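Local coordinates for glucose-6-phosphate 1-dehydrogenase (Kluyveromyces lactis, PDB 7E6I), which oxidises glucose 6-phosphate with NADP+ to 6-phosphogluconolactone and NADPH, the first step of the oxidative pentose phosphate pathway, at residues N192-L195 against M196-G199; N204-N208 against K209-Q213; E264-R267 against D268-K272. All coordinates share one frame; numbering follows the deposited sequence.

How the interactions relate
The three contacts follow one another along the chain in the C-terminal domain, whose core is a mixed beta sheet. Interaction 1 is the short helix 193-198, which rests Leu-193 and Met-196 on strand 367-373. Interaction 2, centred about 15 Å away, is the pair of turns leading into strand 212-220 of the same sheet. These two touch: Arg-197 and Phe-198 pack against Asn-204 and Trp-207. Interaction 3 lies in helix 263-276, about 15 Å from interaction 1 and 21 Å from interaction 2, centre to centre, and touches neither. Interactions 1 and 2 thus bear on the sheet, at strands 367-373 and 345-352, whereas interaction 3 joins its helix by charge to helix 433-451.

Interaction 1. Residues N192-L195 against M196-G199; sequences NLLL and MRFG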
ATOM      1  N   ASN A 192       4.703 -11.809  -1.424  1.00 25.05           N
ATOM      2  CA  ASN A 192       4.678 -13.241  -1.698  1.00 26.41           C
ATOM      3  C   ASN A 192       3.540 -13.681  -2.622  1.00 27.78           C
ATOM      4  O   ASN A 192       3.550 -14.837  -3.060  1.00 25.98           O
ATOM      5  CB  ASN A 192       4.547 -14.028  -0.392  1.00 31.12           C
ATOM      6  CG  ASN A 192       5.683 -13.767   0.577  1.00 38.51           C
ATOM      7  OD1 ASN A 192       6.820 -13.534   0.175  1.00 41.91           O
ATOM      8  ND2 ASN A 192       5.380 -13.824   1.869  1.00 42.82           N
ATOM      9  N   LEU A 193       2.545 -12.824  -2.901  1.00 23.41           N
ATOM     10  CA  LEU A 193       1.305 -13.319  -3.493  1.00 25.57           C
ATOM     11  C   LEU A 193       1.530 -13.933  -4.872  1.00 24.45           C
ATOM     12  O   LEU A 193       0.951 -14.978  -5.192  1.00 21.54           O
ATOM     13  CB  LEU A 193       0.261 -12.202  -3.576  1.00 21.58           C
ATOM     14  CG  LEU A 193      -0.350 -11.716  -2.258  1.00 24.06           C
ATOM     15  CD1 LEU A 193      -1.304 -10.550  -2.502  1.00 19.82           C
ATOM     16  CD2 LEU A 193      -1.049 -12.839  -1.514  1.00 25.37           C
ATOM     17  N   LEU A 194       2.342 -13.296  -5.714  1.00 23.75           N
ATOM     18  CA  LEU A 194       2.462 -13.769  -7.091  1.00 24.98           C
ATOM     19  C   LEU A 194       3.103 -15.151  -7.147  1.00 25.97           C
ATOM     20  O   LEU A 194       2.638 -16.044  -7.868  1.00 22.80           O
ATOM     21  CB  LEU A 194       3.261 -12.768  -7.917  1.00 24.94           C
ATOM     22  CG  LEU A 194       2.492 -11.499  -8.268  1.00 26.57           C
ATOM     23  CD1 LEU A 194       3.307 -10.632  -9.203  1.00 25.01           C
ATOM     24  CD2 LEU A 194       1.160 -11.856  -8.898  1.00 24.39           C
ATOM     25  N   LEU A 195       4.178 -15.344  -6.394  1.00 25.69           N
ATOM     26  CA  LEU A 195       4.874 -16.623  -6.457  1.00 27.35           C
ATOM     27  C   LEU A 195       4.054 -17.705  -5.782  1.00 25.60           C
ATOM     28  O   LEU A 195       4.050 -18.858  -6.225  1.00 23.63           O
ATOM     29  CB  LEU A 195       6.248 -16.488  -5.811  1.00 25.75           C
ATOM     30  CG  LEU A 195       7.283 -17.582  -6.005  1.00 33.72           C
ATOM     31  CD1 LEU A 195       7.150 -18.289  -7.370  1.00 29.49           C
ATOM     32  CD2 LEU A 195       8.659 -16.928  -5.825  1.00 32.46           C
ATOM     33  N   MET A 196       3.354 -17.342  -4.702  1.00 23.35           N
ATOM     34  CA  MET A 196       2.456 -18.268  -4.025  1.00 24.29           C
ATOM     35  C   MET A 196       1.431 -18.858  -4.979  1.00 25.23           C
ATOM     36  O   MET A 196       1.216 -20.073  -4.995  1.00 25.90           O
ATOM     37  CB  MET A 196       1.753 -17.554  -2.882  1.00 26.84           C
ATOM     38  CG  MET A 196       1.174 -18.469  -1.824  1.00 28.26           C
ATOM     39  SD  MET A 196      -0.132 -17.608  -0.927  1.00 41.73           S
ATOM     40  CE  MET A 196      -1.085 -16.943  -2.294  1.00 31.05           C
ATOM     41  N   ARG A 197       0.776 -18.015  -5.785  1.00 21.63           N
ATOM     42  CA  ARG A 197      -0.268 -18.566  -6.647  1.00 25.92           C
ATOM     43  C   ARG A 197       0.312 -19.137  -7.940  1.00 24.75           C
ATOM     44  O   ARG A 197      -0.026 -20.260  -8.324  1.00 24.86           O
ATOM     45  CB  ARG A 197      -1.374 -17.528  -6.936  1.00 22.57           C
ATOM     46  CG  ARG A 197      -0.919 -16.217  -7.522  1.00 28.60           C
ATOM     47  CD  ARG A 197      -2.081 -15.210  -7.793  1.00 26.95           C
ATOM     48  NE  ARG A 197      -2.833 -15.561  -8.997  1.00 25.31           N
ATOM     49  CZ  ARG A 197      -3.142 -14.717  -9.979  1.00 22.88           C
ATOM     50  NH1 ARG A 197      -2.761 -13.439  -9.913  1.00 18.02           N
ATOM     51  NH2 ARG A 197      -3.850 -15.151 -11.026  1.00 21.14           N
ATOM     52  N   PHE A 198       1.191 -18.396  -8.623  1.00 24.50           N
ATOM     53  CA  PHE A 198       1.722 -18.861  -9.904  1.00 26.82           C
ATOM     54  C   PHE A 198       2.770 -19.958  -9.756  1.00 28.71           C
ATOM     55  O   PHE A 198       2.970 -20.749 -10.694  1.00 31.14           O
ATOM     56  CB  PHE A 198       2.311 -17.688 -10.700  1.00 27.34           C
ATOM     57  CG  PHE A 198       1.274 -16.729 -11.230  1.00 27.67           C
ATOM     58  CD1 PHE A 198       0.285 -17.165 -12.090  1.00 25.73           C
ATOM     59  CD2 PHE A 198       1.283 -15.388 -10.851  1.00 27.36           C
ATOM     60  CE1 PHE A 198      -0.666 -16.295 -12.565  1.00 23.84           C
ATOM     61  CE2 PHE A 198       0.335 -14.500 -11.333  1.00 23.92           C
ATOM     62  CZ  PHE A 198      -0.643 -14.962 -12.196  1.00 22.43           C
ATOM     63  N   GLY A 199       3.430 -20.046  -8.612  1.00 26.18           N
ATOM     64  CA  GLY A 199       4.429 -21.068  -8.451  1.00 24.88           C
ATOM     65  C   GLY A 199       3.945 -22.365  -7.857  1.00 28.21           C
ATOM     66  O   GLY A 199       4.777 -23.236  -7.575  1.00 27.45           O
TER
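The short helix 193-198 sets Leu-194 and Phe-198 side by side and pointing the same way. Leu-194 CD2 lies 3.7 Å from Phe-198 CE2, a methyl against the CD2-CE2 side of the ring, while beneath them Phe-198 N donates to Leu-194 O at 2.9 Å. Arg-197 CG stands between the backbone N and the carbonyl carbon (chi1 55°), which brings it to 3.2 Å from Leu-193 O, and a bend at chi3 turns the guanidinium back toward Phe-198. The ring carbon Phe-198 CZ sits 3.2 Å above the centre of the guanidinium plane, so one face of the charged group lies against an aromatic ring, while Arg-197 NH1 and NH2 bind the carbonyls of Leu-252 and Met-255. An alanine in place of Phe-198 is likely to leave Leu-194 CD2 without its ring neighbour and one face of the guanidinium without its cover. Elsewhere on the helix, the terminal methyl of Met-196, CE, packs 4.2 Å from Leu-193 CD2, and both side chains rest on Ile-370, a place that suits a leucine and a flexible thioether. Gly-199 leaves helical geometry yet still gives its N to Leu-195 O at 2.7 Å (138°); glycine suits because a side chain here would run into that oxygen. Pairs at i to i+3 and i+4 are ordinary packing in an alpha helix, here set on strand 367-373.

Interaction 2. Residues N204-N208 against K209-Q213; sequences NAAWN and KENIQ
The carbonyl of Asn-208 accepts two backbone N-H groups, from Asn-211 at 3.0 Å (O to N) and from Ile-212 at 2.9 Å, and so ties off a tight turn in which Lys-209 and Glu-210 both hold helical torsions. The Asn-211 donor stands well above the carbonyl plane and the Ile-212 donor nearly in line with the C=O bond, which is how one oxygen serves both. A type I beta turn from Asn-204 to Trp-207 comes just before.

The Asn-208 side chain joins the two turns. Its CG stands between the backbone N and the carbonyl carbon (chi1 47°), which folds the amide over the turn. There OD1 takes the Asn-211 ND2 hydrogen in its own carbonyl plane, on a lone pair, at 2.8 Å and 153°; the two amides run alongside each other with their planes 53° apart. On the other branch, Asn-208 ND2 gives a hydrogen to Ala-205 O at 3.0 Å, from above that carbonyl plane. Asparagine suits the place because one amide can accept forward and donate backward.

Ile-212, buried, extends CD1 over one face of the Trp-207 indole, 4.2 Å from CG, and both residues also touch Ile-350 of strand 345-352. The indole NE1 bonds Leu-253 O. On the outer side of the turn, Lys-209 NZ makes a salt bridge to Glu-210 OE2, on the syn side, at 2.6 Å and also bonds Glu-326 O.

With its backbone carbonyl and both ends of its amide used in bonds, Asn-208 probably fixes the shape of the turn, whose outer side carries the lysine-glutamate pair and whose buried side carries the Ile-212 to Trp-207 contact.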
ATOM      1  N   ASN A 204      -2.708 -22.636  -8.461  1.00 20.05           N
ATOM      2  CA  ASN A 204      -2.909 -22.052  -9.781  1.00 22.63           C
ATOM      3  C   ASN A 204      -3.953 -22.821 -10.592  1.00 23.19           C
ATOM      4  O   ASN A 204      -4.701 -22.224 -11.373  1.00 20.78           O
ATOM      5  CB  ASN A 204      -1.574 -21.989 -10.533  1.00 26.69           C
ATOM      6  CG  ASN A 204      -1.660 -21.140 -11.777  1.00 31.00           C
ATOM      7  OD1 ASN A 204      -1.363 -21.597 -12.875  1.00 34.34           O
ATOM      8  ND2 ASN A 204      -2.120 -19.906 -11.619  1.00 32.96           N
ATOM      9  N   ALA A 205      -4.005 -24.146 -10.441  1.00 19.79           N
ATOM     10  CA  ALA A 205      -4.964 -24.934 -11.204  1.00 24.57           C
ATOM     11  C   ALA A 205      -6.395 -24.643 -10.795  1.00 24.33           C
ATOM     12  O   ALA A 205      -7.314 -24.927 -11.567  1.00 26.01           O
ATOM     13  CB  ALA A 205      -4.692 -26.429 -11.027  1.00 19.87           C
ATOM     14  N   ALA A 206      -6.601 -24.090  -9.600  1.00 20.31           N
ATOM     15  CA  ALA A 206      -7.922 -23.838  -9.043  1.00 23.36           C
ATOM     16  C   ALA A 206      -8.298 -22.368  -9.098  1.00 22.34           C
ATOM     17  O   ALA A 206      -9.384 -21.997  -8.643  1.00 20.18           O
ATOM     18  CB  ALA A 206      -7.981 -24.324  -7.588  1.00 17.46           C
ATOM     19  N   TRP A 207      -7.415 -21.530  -9.629  1.00 19.40           N
ATOM     20  CA  TRP A 207      -7.508 -20.079  -9.486  1.00 22.48           C
ATOM     21  C   TRP A 207      -8.264 -19.507 -10.681  1.00 22.07           C
ATOM     22  O   TRP A 207      -7.713 -18.811 -11.541  1.00 21.76           O
ATOM     23  CB  TRP A 207      -6.118 -19.485  -9.380  1.00 19.07           C
ATOM     24  CG  TRP A 207      -6.052 -18.231  -8.627  1.00 22.57           C
ATOM     25  CD1 TRP A 207      -6.240 -16.961  -9.110  1.00 20.38           C
ATOM     26  CD2 TRP A 207      -5.734 -18.093  -7.245  1.00 20.10           C
ATOM     27  NE1 TRP A 207      -6.063 -16.052  -8.103  1.00 20.69           N
ATOM     28  CE2 TRP A 207      -5.752 -16.721  -6.947  1.00 21.15           C
ATOM     29  CE3 TRP A 207      -5.448 -19.000  -6.226  1.00 21.93           C
ATOM     30  CZ2 TRP A 207      -5.495 -16.229  -5.666  1.00 21.82           C
ATOM     31  CZ3 TRP A 207      -5.186 -18.506  -4.951  1.00 24.35           C
ATOM     32  CH2 TRP A 207      -5.219 -17.136  -4.686  1.00 20.05           C
ATOM     33  N   ASN A 208      -9.555 -19.819 -10.728  1.00 17.92           N
ATOM     34  CA  ASN A 208     -10.340 -19.518 -11.915  1.00 23.27           C
ATOM     35  C   ASN A 208     -11.808 -19.646 -11.536  1.00 23.78           C
ATOM     36  O   ASN A 208     -12.152 -20.196 -10.484  1.00 22.02           O
ATOM     37  CB  ASN A 208      -9.964 -20.459 -13.078  1.00 20.74           C
ATOM     38  CG  ASN A 208      -9.890 -21.916 -12.638  1.00 22.66           C
ATOM     39  OD1 ASN A 208     -10.862 -22.451 -12.081  1.00 21.88           O
ATOM     40  ND2 ASN A 208      -8.733 -22.557 -12.842  1.00 18.28           N
ATOM     41  N   LYS A 209     -12.672 -19.139 -12.418  1.00 19.92           N
ATOM     42  CA  LYS A 209     -14.105 -19.206 -12.179  1.00 22.65           C
ATOM     43  C   LYS A 209     -14.617 -20.635 -12.063  1.00 25.44           C
ATOM     44  O   LYS A 209     -15.700 -20.848 -11.505  1.00 22.97           O
ATOM     45  CB  LYS A 209     -14.851 -18.466 -13.287  1.00 23.96           C
ATOM     46  CG  LYS A 209     -14.878 -19.188 -14.611  1.00 24.90           C
ATOM     47  CD  LYS A 209     -15.250 -18.247 -15.752  1.00 28.07           C
ATOM     48  CE  LYS A 209     -15.468 -19.036 -17.041  1.00 24.94           C
ATOM     49  NZ  LYS A 209     -14.188 -19.542 -17.584  1.00 29.21           N
ATOM     50  N   GLU A 210     -13.882 -21.622 -12.579  1.00 24.69           N
ATOM     51  CA  GLU A 210     -14.347 -22.999 -12.467  1.00 25.53           C
ATOM     52  C   GLU A 210     -14.233 -23.523 -11.041  1.00 26.19           C
ATOM     53  O   GLU A 210     -14.907 -24.494 -10.700  1.00 24.52           O
ATOM     54  CB  GLU A 210     -13.569 -23.911 -13.436  1.00 25.41           C
ATOM     55  CG  GLU A 210     -13.947 -23.731 -14.926  1.00 25.45           C
ATOM     56  CD  GLU A 210     -13.333 -22.474 -15.567  1.00 29.93           C
ATOM     57  OE1 GLU A 210     -12.256 -22.030 -15.116  1.00 29.45           O
ATOM     58  OE2 GLU A 210     -13.930 -21.922 -16.521  1.00 30.93           O
ATOM     59  N   ASN A 211     -13.412 -22.900 -10.192  1.00 23.19           N
ATOM     60  CA  ASN A 211     -13.161 -23.438  -8.868  1.00 22.66           C
ATOM     61  C   ASN A 211     -13.312 -22.432  -7.743  1.00 24.86           C
ATOM     62  O   ASN A 211     -13.281 -22.844  -6.577  1.00 23.42           O
ATOM     63  CB  ASN A 211     -11.752 -24.048  -8.797  1.00 22.57           C
ATOM     64  CG  ASN A 211     -11.587 -25.251  -9.715  1.00 24.77           C
ATOM     65  OD1 ASN A 211     -11.974 -26.370  -9.371  1.00 25.59           O
ATOM     66  ND2 ASN A 211     -11.011 -25.023 -10.883  1.00 22.66           N
ATOM     67  N   ILE A 212     -13.464 -21.141  -8.036  1.00 22.51           N
ATOM     68  CA  ILE A 212     -13.548 -20.119  -7.004  1.00 25.37           C
ATOM     69  C   ILE A 212     -14.975 -19.572  -6.965  1.00 24.29           C
ATOM     70  O   ILE A 212     -15.513 -19.112  -7.978  1.00 22.26           O
ATOM     71  CB  ILE A 212     -12.504 -19.012  -7.220  1.00 22.54           C
ATOM     72  CG1 ILE A 212     -11.129 -19.556  -6.842  1.00 20.26           C
ATOM     73  CG2 ILE A 212     -12.860 -17.732  -6.403  1.00 19.40           C
ATOM     74  CD1 ILE A 212      -9.966 -18.597  -7.130  1.00 18.77           C
ATOM     75  N   GLN A 213     -15.576 -19.651  -5.780  1.00 25.54           N
ATOM     76  CA  GLN A 213     -16.920 -19.163  -5.478  1.00 29.41           C
ATOM     77  C   GLN A 213     -16.930 -17.687  -5.099  1.00 28.26           C
ATOM     78  O   GLN A 213     -17.916 -16.984  -5.352  1.00 29.35           O
ATOM     79  CB  GLN A 213     -17.471 -19.942  -4.285  1.00 25.99           C
ATOM     80  CG  GLN A 213     -18.794 -20.516  -4.460  1.00 31.92           C
ATOM     81  CD  GLN A 213     -19.159 -21.437  -3.324  1.00 33.17           C
ATOM     82  OE1 GLN A 213     -19.255 -22.634  -3.524  1.00 33.88           O
ATOM     83  NE2 GLN A 213     -19.376 -20.885  -2.127  1.00 30.29           N
TER

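Interaction 3. Residues E264-R267 against D268-K272; sequences ESVR and DEKVK
Val-266 and Lys-270, one helical turn apart in helix 263-276, run side by side and point the same way, with Val-266 CG1 4.1 Å from Lys-270 CD. Aliphatic carbons thus make the contact, while the lysine chain, bent at chi3 (85°), carries NZ on to Gln-248 OE1 and to a salt bridge with Glu-435. Beneath them Lys-270 N donates to Val-266 O at 3.1 Å, in the carbonyl plane; the next bond, Val-271 N to Arg-267 O, is almost straight (178°).

On another side of the helix, Asp-268 follows Glu-264. Its N binds Glu-264 O at 2.8 Å, and its carboxylate folds back toward that same carbonyl, with Asp-268 OD2 3.1 Å from Glu-264 O. Two such acceptors would probably repel; a water that gives a hydrogen to Asp-268 OD2 at 2.9 Å probably offsets part of this, and is also bound by Ser-265 OG, whose small hydroxyl also bonds Ser-260.

Further out, the Glu-264 carboxylate is held by Arg-267. NE points at OE1 at 2.9 Å and 166°, the oxygen lying at the edge of the guanidinium, in its plane; NH2 adds weak bonds to both carboxylate oxygens. Arg-267 NH1 goes to Phe-430 O, and a second arginine, Arg-432, bridges Glu-264 OE1 and Asp-268 OD1. Long, branched arginines suit this role because each can serve several oxygens at once.

Glu-264 and Asp-268 carry like charges 5.3 Å apart (OE1 to OD1); the shared Arg-432 probably offsets their repulsion and favours the ionised forms, and the charge network ties helix 263-276 to helix 433-451 and the segment leading into it.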
ATOM      1  N   GLU A 264       8.175  -4.224 -15.876  1.00 30.19           N
ATOM      2  CA  GLU A 264       7.021  -3.700 -16.584  1.00 30.12           C
ATOM      3  C   GLU A 264       6.077  -4.798 -17.051  1.00 27.79           C
ATOM      4  O   GLU A 264       4.942  -4.498 -17.427  1.00 26.33           O
ATOM      5  CB  GLU A 264       7.464  -2.861 -17.785  1.00 29.41           C
ATOM      6  CG  GLU A 264       8.289  -1.634 -17.447  1.00 32.66           C
ATOM      7  CD  GLU A 264       7.608  -0.693 -16.451  1.00 34.95           C
ATOM      8  OE1 GLU A 264       6.364  -0.773 -16.255  1.00 34.63           O
ATOM      9  OE2 GLU A 264       8.328   0.152 -15.876  1.00 36.71           O
ATOM     10  N   SER A 265       6.513  -6.056 -17.076  1.00 27.54           N
ATOM     11  CA  SER A 265       5.560  -7.112 -17.373  1.00 28.37           C
ATOM     12  C   SER A 265       4.622  -7.349 -16.201  1.00 25.88           C
ATOM     13  O   SER A 265       3.449  -7.661 -16.414  1.00 25.26           O
ATOM     14  CB  SER A 265       6.272  -8.401 -17.768  1.00 29.18           C
ATOM     15  OG  SER A 265       6.685  -8.322 -19.122  1.00 34.67           O
ATOM     16  N   VAL A 266       5.112  -7.199 -14.969  1.00 23.91           N
ATOM     17  CA  VAL A 266       4.218  -7.214 -13.813  1.00 26.95           C
ATOM     18  C   VAL A 266       3.201  -6.099 -13.940  1.00 25.40           C
ATOM     19  O   VAL A 266       1.991  -6.295 -13.761  1.00 24.80           O
ATOM     20  CB  VAL A 266       5.017  -7.077 -12.506  1.00 26.07           C
ATOM     21  CG1 VAL A 266       4.074  -6.959 -11.358  1.00 24.46           C
ATOM     22  CG2 VAL A 266       5.922  -8.274 -12.304  1.00 26.13           C
ATOM     23  N   ARG A 267       3.677  -4.910 -14.271  1.00 26.74           N
ATOM     24  CA  ARG A 267       2.791  -3.762 -14.300  1.00 26.65           C
ATOM     25  C   ARG A 267       1.801  -3.860 -15.460  1.00 26.41           C
ATOM     26  O   ARG A 267       0.624  -3.533 -15.294  1.00 26.25           O
ATOM     27  CB  ARG A 267       3.635  -2.495 -14.330  1.00 25.02           C
ATOM     28  CG  ARG A 267       3.704  -1.864 -12.960  1.00 32.10           C
ATOM     29  CD  ARG A 267       5.024  -1.274 -12.551  1.00 28.89           C
ATOM     30  NE  ARG A 267       5.558  -0.288 -13.477  1.00 30.22           N
ATOM     31  CZ  ARG A 267       5.826   0.985 -13.175  1.00 32.81           C
ATOM     32  NH1 ARG A 267       5.576   1.481 -11.968  1.00 29.55           N
ATOM     33  NH2 ARG A 267       6.351   1.773 -14.105  1.00 33.80           N
ATOM     34  N   ASP A 268       2.234  -4.372 -16.614  1.00 25.44           N
ATOM     35  CA  ASP A 268       1.317  -4.575 -17.733  1.00 25.28           C
ATOM     36  C   ASP A 268       0.152  -5.474 -17.344  1.00 27.98           C
ATOM     37  O   ASP A 268      -0.986  -5.252 -17.781  1.00 27.38           O
ATOM     38  CB  ASP A 268       2.046  -5.207 -18.925  1.00 31.72           C
ATOM     39  CG  ASP A 268       2.981  -4.243 -19.648  1.00 30.09           C
ATOM     40  OD1 ASP A 268       2.847  -3.006 -19.500  1.00 29.38           O
ATOM     41  OD2 ASP A 268       3.863  -4.749 -20.371  1.00 33.24           O
ATOM     42  N   GLU A 269       0.416  -6.525 -16.560  1.00 24.75           N
ATOM     43  CA  GLU A 269      -0.673  -7.431 -16.212  1.00 26.25           C
ATOM     44  C   GLU A 269      -1.614  -6.801 -15.189  1.00 25.41           C
ATOM     45  O   GLU A 269      -2.826  -7.051 -15.229  1.00 21.52           O
ATOM     46  CB  GLU A 269      -0.120  -8.755 -15.695  1.00 22.80           C
ATOM     47  CG  GLU A 269       0.682  -9.549 -16.727  1.00 25.58           C
ATOM     48  CD  GLU A 269      -0.068  -9.799 -18.035  1.00 29.44           C
ATOM     49  OE1 GLU A 269      -1.304  -9.986 -18.008  1.00 29.03           O
ATOM     50  OE2 GLU A 269       0.577  -9.834 -19.100  1.00 35.32           O
ATOM     51  N   LYS A 270      -1.086  -5.971 -14.282  1.00 22.71           N
ATOM     52  CA  LYS A 270      -1.955  -5.252 -13.361  1.00 24.58           C
ATOM     53  C   LYS A 270      -2.880  -4.295 -14.119  1.00 25.41           C
ATOM     54  O   LYS A 270      -4.105  -4.313 -13.925  1.00 21.03           O
ATOM     55  CB  LYS A 270      -1.115  -4.523 -12.320  1.00 22.69           C
ATOM     56  CG  LYS A 270      -0.380  -5.467 -11.386  1.00 21.49           C
ATOM     57  CD  LYS A 270       0.687  -4.734 -10.597  1.00 23.51           C
ATOM     58  CE  LYS A 270       0.105  -4.093  -9.367  1.00 24.15           C
ATOM     59  NZ  LYS A 270       1.019  -3.156  -8.640  1.00 28.69           N
ATOM     60  N   VAL A 271      -2.314  -3.488 -15.024  1.00 23.83           N
ATOM     61  CA  VAL A 271      -3.127  -2.606 -15.849  1.00 23.90           C
ATOM     62  C   VAL A 271      -4.149  -3.415 -16.634  1.00 24.12           C
ATOM     63  O   VAL A 271      -5.325  -3.041 -16.727  1.00 25.62           O
ATOM     64  CB  VAL A 271      -2.231  -1.763 -16.782  1.00 29.32           C
ATOM     65  CG1 VAL A 271      -3.093  -0.926 -17.727  1.00 27.79           C
ATOM     66  CG2 VAL A 271      -1.295  -0.863 -15.965  1.00 24.23           C
ATOM     67  N   LYS A 272      -3.724  -4.549 -17.185  1.00 23.75           N
ATOM     68  CA  LYS A 272      -4.609  -5.365 -18.012  1.00 26.98           C
ATOM     69  C   LYS A 272      -5.831  -5.840 -17.236  1.00 26.47           C
ATOM     70  O   LYS A 272      -6.950  -5.802 -17.752  1.00 25.50           O
ATOM     71  CB  LYS A 272      -3.858  -6.567 -18.591  1.00 25.87           C
ATOM     72  CG  LYS A 272      -4.744  -7.372 -19.542  1.00 27.88           C
ATOM     73  CD  LYS A 272      -3.952  -8.312 -20.412  1.00 33.74           C
ATOM     74  CE  LYS A 272      -4.709  -9.607 -20.643  1.00 37.52           C
ATOM     75  NZ  LYS A 272      -4.103 -10.415 -21.748  1.00 48.14           N
TER
HETATM   76  O   HOH W   1       4.389  -7.593 -20.822  1.00 35.47           O